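Local structure of endo-beta-mannanase (Rhizomucor miehei, 4QP0) at residues 19-24 with 49-54. The protein probably hydrolyses internal beta-1,4-mannosidic linkages in mannans, galactomannans and glucomannans, as a secreted glycoside hydrolase of family 5. Sequence-based numbering, arbitrary orientation.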
# COMPACT_ATOMS: atom_id res chain seq x y z
N PHE A 19 4.85 18.34 -0.88
CA PHE A 19 5.59 17.22 -0.31
C PHE A 19 5.86 16.14 -1.37
O PHE A 19 5.01 15.30 -1.66
CB PHE A 19 4.81 16.67 0.90
CG PHE A 19 5.55 15.63 1.71
CD1 PHE A 19 6.93 15.69 1.89
CD2 PHE A 19 4.84 14.60 2.34
CE1 PHE A 19 7.59 14.73 2.65
CE2 PHE A 19 5.49 13.65 3.11
CZ PHE A 19 6.87 13.71 3.26
N TYR A 20 7.06 16.21 -1.96
CA TYR A 20 7.55 15.17 -2.87
C TYR A 20 8.50 14.28 -2.08
O TYR A 20 9.33 14.78 -1.33
CB TYR A 20 8.31 15.77 -4.07
CG TYR A 20 7.46 16.56 -5.03
CD1 TYR A 20 6.79 15.94 -6.08
CD2 TYR A 20 7.33 17.94 -4.90
CE1 TYR A 20 6.01 16.66 -6.97
CE2 TYR A 20 6.56 18.68 -5.79
CZ TYR A 20 5.89 18.03 -6.82
OH TYR A 20 5.12 18.76 -7.69
N PHE A 21 8.36 12.96 -2.23
CA PHE A 21 9.22 12.03 -1.52
C PHE A 21 9.49 10.74 -2.27
O PHE A 21 8.71 10.34 -3.14
CB PHE A 21 8.65 11.73 -0.13
CG PHE A 21 7.30 11.06 -0.15
CD1 PHE A 21 7.19 9.67 -0.14
CD2 PHE A 21 6.12 11.81 -0.15
CE1 PHE A 21 5.95 9.05 -0.14
CE2 PHE A 21 4.88 11.20 -0.14
CZ PHE A 21 4.80 9.82 -0.14
N GLU A 22 10.61 10.11 -1.95
CA GLU A 22 10.78 8.69 -2.19
C GLU A 22 10.52 8.00 -0.85
O GLU A 22 11.11 8.37 0.16
CB GLU A 22 12.17 8.35 -2.71
CG GLU A 22 12.41 6.86 -2.91
CD GLU A 22 13.86 6.52 -3.21
OE1 GLU A 22 14.63 7.45 -3.54
OE2 GLU A 22 14.23 5.33 -3.11
N GLY A 23 9.61 7.03 -0.84
CA GLY A 23 9.35 6.26 0.37
C GLY A 23 9.84 4.85 0.17
O GLY A 23 10.54 4.57 -0.80
N THR A 24 9.48 3.94 1.07
CA THR A 24 9.83 2.54 0.92
C THR A 24 8.73 1.61 1.45
O THR A 24 7.76 2.07 2.03
CB THR A 24 11.20 2.20 1.55
OG1 THR A 24 11.57 0.87 1.19
CG2 THR A 24 11.16 2.32 3.07
N LEU A 49 14.56 8.89 3.59
CA LEU A 49 13.20 8.45 3.28
C LEU A 49 12.28 8.89 4.41
O LEU A 49 12.50 8.50 5.56
CB LEU A 49 13.14 6.93 3.11
CG LEU A 49 14.03 6.24 2.08
CD1 LEU A 49 14.04 4.73 2.32
CD2 LEU A 49 13.61 6.55 0.65
N PRO A 50 11.25 9.71 4.10
CA PRO A 50 10.35 10.19 5.15
C PRO A 50 9.05 9.39 5.32
O PRO A 50 8.29 9.65 6.26
CB PRO A 50 10.02 11.61 4.68
CG PRO A 50 10.09 11.53 3.19
CD PRO A 50 11.01 10.39 2.82
N VAL A 51 8.78 8.44 4.42
CA VAL A 51 7.53 7.67 4.47
C VAL A 51 7.79 6.18 4.25
O VAL A 51 8.61 5.81 3.42
CB VAL A 51 6.50 8.15 3.41
CG1 VAL A 51 5.25 7.28 3.44
CG2 VAL A 51 6.11 9.60 3.63
N VAL A 52 7.06 5.34 4.99
CA VAL A 52 7.08 3.91 4.73
C VAL A 52 5.65 3.30 4.63
O VAL A 52 4.75 3.63 5.41
CB VAL A 52 8.00 3.17 5.73
CG1 VAL A 52 7.50 3.28 7.17
CG2 VAL A 52 8.22 1.71 5.34
N ARG A 53 5.46 2.45 3.63
CA ARG A 53 4.23 1.72 3.43
C ARG A 53 4.40 0.34 4.02
O ARG A 53 5.45 -0.28 3.85
CB ARG A 53 3.95 1.62 1.94
CG ARG A 53 2.62 0.98 1.60
CD ARG A 53 2.34 1.12 0.11
NE ARG A 53 1.22 0.30 -0.30
CZ ARG A 53 1.32 -0.96 -0.71
NH1 ARG A 53 2.50 -1.56 -0.77
NH2 ARG A 53 0.22 -1.62 -1.06
N THR A 54 3.38 -0.14 4.72
CA THR A 54 3.46 -1.42 5.44
C THR A 54 2.09 -2.01 5.74
O THR A 54 1.07 -1.33 5.68
CB THR A 54 4.31 -1.30 6.73
OG1 THR A 54 4.45 -2.58 7.35
CG2 THR A 54 3.70 -0.31 7.71
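Thr24 and Val52 form a parallel beta bridge between strands 17-25 and 51-55. Two backbone hydrogen bonds hold it. Thr24 N donates to Val51 O at 3.1 Å. Arg53 N donates to Thr24 O at 2.8 Å. Val52 CA makes a weaker C-H...O contact with the same Thr24 O. At Gly23, CA comes within 3.2 Å of Val51 O.

The apolar contacts lie on two sides of the strand pair. On one, Val51 CG2 sits over the centre of one Phe21 ring face, 3.9 Å from the centroid, in a CH-pi contact. With Phe21 chi1 at 62°, CG lies between the backbone N and the carbonyl carbon, which brings the ring alongside Val51. Pro50 CG packs against Phe21 CB at 3.6 Å and also meets the tip of the Phe19 ring at CZ. On the other, Thr24 CG2 lies beside Val52 CG2 and also touches Leu49 CD1. The second Leu49 methyl, CD2, rests on the aliphatic CG of Glu22 at 3.8 Å. Met44 of helix 34-47 packs against Thr24, Leu49 and Val52.

Arg53 extends away from strand 17-25, and its guanidinium group forms salt bridges with Glu171, Glu292 and Glu293. Strands 17-25 and 51-55, with helix 34-47 between them, make a beta-alpha-beta unit of the TIM barrel of glycoside hydrolase family 5.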